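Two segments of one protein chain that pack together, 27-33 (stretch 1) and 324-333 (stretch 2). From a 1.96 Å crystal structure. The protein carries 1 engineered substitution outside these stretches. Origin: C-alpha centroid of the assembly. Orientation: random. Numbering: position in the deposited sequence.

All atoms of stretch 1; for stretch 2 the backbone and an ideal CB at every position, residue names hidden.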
# COMPACT_ATOMS: atom_id res chain seq x y z
N ALA A 27 -11.58 20.01 -14.90
CA ALA A 27 -12.23 20.83 -13.89
C ALA A 27 -11.41 20.92 -12.64
O ALA A 27 -11.57 21.80 -11.82
CB ALA A 27 -13.61 20.28 -13.57
N LYS A 28 -10.54 19.95 -12.49
CA LYS A 28 -9.62 19.91 -11.39
C LYS A 28 -10.33 19.55 -10.09
O LYS A 28 -10.08 20.14 -9.03
CB LYS A 28 -8.94 21.27 -11.25
CG LYS A 28 -8.32 21.79 -12.56
CD LYS A 28 -7.17 20.91 -13.03
CE LYS A 28 -6.47 21.50 -14.26
NZ LYS A 28 -5.37 20.64 -14.77
N THR A 29 -11.26 18.61 -10.17
CA THR A 29 -12.07 18.23 -9.03
C THR A 29 -11.96 16.75 -8.68
O THR A 29 -11.53 15.92 -9.48
CB THR A 29 -13.54 18.52 -9.32
OG1 THR A 29 -13.92 17.83 -10.51
CG2 THR A 29 -13.74 20.02 -9.52
N LEU A 30 -12.38 16.44 -7.46
CA LEU A 30 -12.38 15.09 -6.93
C LEU A 30 -13.72 14.90 -6.23
O LEU A 30 -14.10 15.71 -5.39
CB LEU A 30 -11.26 14.90 -5.91
CG LEU A 30 -11.27 13.56 -5.18
CD1 LEU A 30 -10.92 12.46 -6.17
CD2 LEU A 30 -10.29 13.58 -4.02
N THR A 31 -14.43 13.82 -6.57
CA THR A 31 -15.72 13.55 -5.95
C THR A 31 -15.76 12.14 -5.36
O THR A 31 -14.95 11.28 -5.72
CB THR A 31 -16.88 13.60 -6.98
OG1 THR A 31 -16.68 12.57 -7.96
CG2 THR A 31 -16.95 14.94 -7.67
N ASN A 32 -16.69 11.93 -4.44
CA ASN A 32 -16.92 10.61 -3.87
C ASN A 32 -18.33 10.37 -4.38
O ASN A 32 -19.29 10.91 -3.84
CB ASN A 32 -16.90 10.64 -2.33
CG ASN A 32 -17.31 9.30 -1.72
OD1 ASN A 32 -17.26 9.11 -0.51
ND2 ASN A 32 -17.73 8.37 -2.57
N ASP A 33 -18.44 9.59 -5.45
CA ASP A 33 -19.73 9.31 -6.07
C ASP A 33 -20.65 8.40 -5.27
O ASP A 33 -21.84 8.32 -5.54
CB ASP A 33 -19.52 8.74 -7.48
CG ASP A 33 -18.70 9.66 -8.36
OD1 ASP A 33 -18.96 10.88 -8.35
OD2 ASP A 33 -17.79 9.16 -9.07
N UNK A 324 -1.90 22.20 -3.66
CA UNK A 324 -3.30 21.93 -3.33
C UNK A 324 -4.30 22.41 -4.38
O UNK A 324 -4.20 23.51 -4.90
CB UNK A 324 -3.64 22.58 -1.99
N UNK A 325 -5.29 21.56 -4.67
CA UNK A 325 -6.34 21.89 -5.62
C UNK A 325 -7.69 21.86 -4.91
O UNK A 325 -8.50 22.78 -5.04
CB UNK A 325 -6.33 20.92 -6.81
N UNK A 326 -7.94 20.79 -4.16
CA UNK A 326 -9.20 20.66 -3.45
C UNK A 326 -9.03 19.81 -2.20
O UNK A 326 -8.27 18.84 -2.19
CB UNK A 326 -10.27 20.06 -4.36
N UNK A 327 -9.73 20.19 -1.14
CA UNK A 327 -9.67 19.45 0.11
C UNK A 327 -11.07 19.22 0.64
O UNK A 327 -12.06 19.69 0.07
CB UNK A 327 -8.82 20.19 1.14
N UNK A 328 -11.15 18.48 1.74
CA UNK A 328 -12.41 18.18 2.40
C UNK A 328 -13.45 17.44 1.57
O UNK A 328 -14.64 17.69 1.71
CB UNK A 328 -13.03 19.49 2.89
N UNK A 329 -12.99 16.52 0.72
CA UNK A 329 -13.91 15.70 -0.06
C UNK A 329 -14.20 14.55 0.90
O UNK A 329 -13.29 13.84 1.31
CB UNK A 329 -13.34 15.24 -1.40
N UNK A 330 -15.46 14.37 1.26
CA UNK A 330 -15.81 13.34 2.23
C UNK A 330 -15.71 11.88 1.78
O UNK A 330 -16.36 11.45 0.83
CB UNK A 330 -17.25 13.60 2.69
N UNK A 331 -14.87 11.14 2.50
CA UNK A 331 -14.65 9.71 2.29
C UNK A 331 -14.51 9.20 3.71
O UNK A 331 -13.47 9.38 4.35
CB UNK A 331 -13.44 9.39 1.41
N UNK A 332 -15.56 8.54 4.23
CA UNK A 332 -15.52 8.02 5.60
C UNK A 332 -14.46 6.98 5.93
O UNK A 332 -14.37 5.94 5.28
CB UNK A 332 -16.89 7.41 5.92
N UNK A 333 -13.65 7.28 6.94
CA UNK A 333 -12.61 6.38 7.41
C UNK A 333 -11.70 5.87 6.29
O UNK A 333 -11.25 4.73 6.33
CB UNK A 333 -13.25 5.19 8.13

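The two strands run roughly parallel, their N-to-C directions 22° apart and their axes 6.6 Å apart at the closest.

Position 324 has nothing of stretch 1 within 5.5 Å of its ideal CB, so many residues would suit. It is Leu 324, which makes no contact here.

Position 325 points toward stretch 1, with its ideal CB 4.4 Å from Lys 28 O. The aliphatic part of Lys 28 lies nearby, so a medium or large apolar side chain would suit, and a polar one could be tolerated. It is Leu 325. Leu 325 CD1 comes within 4.3 Å of Lys 28 CB.

Position 326 also points toward stretch 1. Its ideal CB is 4.7 Å from Lys 28 O and 5.2 Å from Leu 30 N. A backbone NH at that range would welcome an acceptor on a side chain of some length; glutamine or glutamate would serve. It is Gln 326, with chi1 and chi2 both t. This extended chain carries OE1 to the backbone, where Leu 30 N donates a hydrogen bond to Gln 326 OE1 at 2.8 Å. Gln 326 OE1 is also 3.3 Å from Thr 29 CA.

Position 327 points away, so stretch 1 sets no limit and many residues would suit. It is Lys 327.

Position 328 has positive phi and psi (60/36), which favors glycine, asparagine or aspartate. Stretch 1 is out of reach. It is Asp 328.

Position 329 points toward stretch 1, with its ideal CB 4.1 Å from Leu 30 O and 5.4 Å from Thr 31 CA. The Leu 30 side chain also turns this way. A compact apolar residue fits the limited space, and a branched one suits the extended backbone; valine or isoleucine are candidates. It is Val 329, chi1 t. Val 329 CG2 lies 3.4 Å from Leu 30 O. It also makes an apolar contact with Leu 30, Val 329 CG2 to Leu 30 CD2 at 4.1 Å. Val 329 CG1 reaches to 4.1 Å from Asn 32 N.

Position 330 points sideways with open space around its ideal CB. Small polar residues would do, among others. It is Thr 330, whose backbone O is 2.8 Å from the modeled Asn 32 OD1; that amide is probably turned over.

Position 331 points sideways, near the Asn 32 side chain. Its extended angles (-141/104) suit a beta-branched residue. A polar one would also do, and the visible atoms do not decide. It is Val 331.

Position 332 has phi -61, which permits proline among many others. It is Pro 332.

Position 333 is out of reach, so stretch 1 makes no demand. Its angles (51/36) favor glycine, asparagine or aspartate, with others possible. It is Glu 333, hydrogen-bonded elsewhere in the structure.

Stretch 2, residues 324-333: LLQKDVTVPE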
# COMPACT_ATOMS: atom_id res chain seq x y z
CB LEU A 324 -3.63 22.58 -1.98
CG LEU A 324 -5.06 22.42 -1.44
CD1 LEU A 324 -5.36 20.94 -1.24
CD2 LEU A 324 -5.20 23.18 -0.13
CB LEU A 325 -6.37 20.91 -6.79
CG LEU A 325 -5.33 21.09 -7.90
CD1 LEU A 325 -5.50 19.99 -8.94
CD2 LEU A 325 -5.50 22.47 -8.55
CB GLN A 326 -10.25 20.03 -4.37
CG GLN A 326 -11.65 19.90 -3.75
CD GLN A 326 -12.63 19.23 -4.69
OE1 GLN A 326 -12.25 18.70 -5.74
NE2 GLN A 326 -13.91 19.24 -4.32
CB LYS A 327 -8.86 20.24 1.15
CG LYS A 327 -9.49 21.56 1.59
CD LYS A 327 -8.67 22.23 2.69
CE LYS A 327 -9.30 23.55 3.15
NZ LYS A 327 -8.53 24.18 4.26
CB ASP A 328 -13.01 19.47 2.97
CG ASP A 328 -12.17 20.05 4.08
OD1 ASP A 328 -11.60 19.26 4.87
OD2 ASP A 328 -12.07 21.29 4.19
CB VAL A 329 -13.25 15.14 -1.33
CG1 VAL A 329 -14.20 14.17 -2.02
CG2 VAL A 329 -12.87 16.27 -2.27
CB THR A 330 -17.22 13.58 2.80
OG1 THR A 330 -17.29 14.91 3.35
CG2 THR A 330 -17.53 12.58 3.92
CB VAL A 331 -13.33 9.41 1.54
CG1 VAL A 331 -13.11 7.90 1.50
CG2 VAL A 331 -13.39 9.97 0.12
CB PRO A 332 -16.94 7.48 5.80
CG PRO A 332 -17.35 7.07 4.43
CD PRO A 332 -16.84 8.22 3.58
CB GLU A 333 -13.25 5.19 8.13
CG GLU A 333 -14.30 5.58 9.18
CD GLU A 333 -14.93 4.37 9.86
OE1 GLU A 333 -14.20 3.59 10.50
OE2 GLU A 333 -16.16 4.20 9.74
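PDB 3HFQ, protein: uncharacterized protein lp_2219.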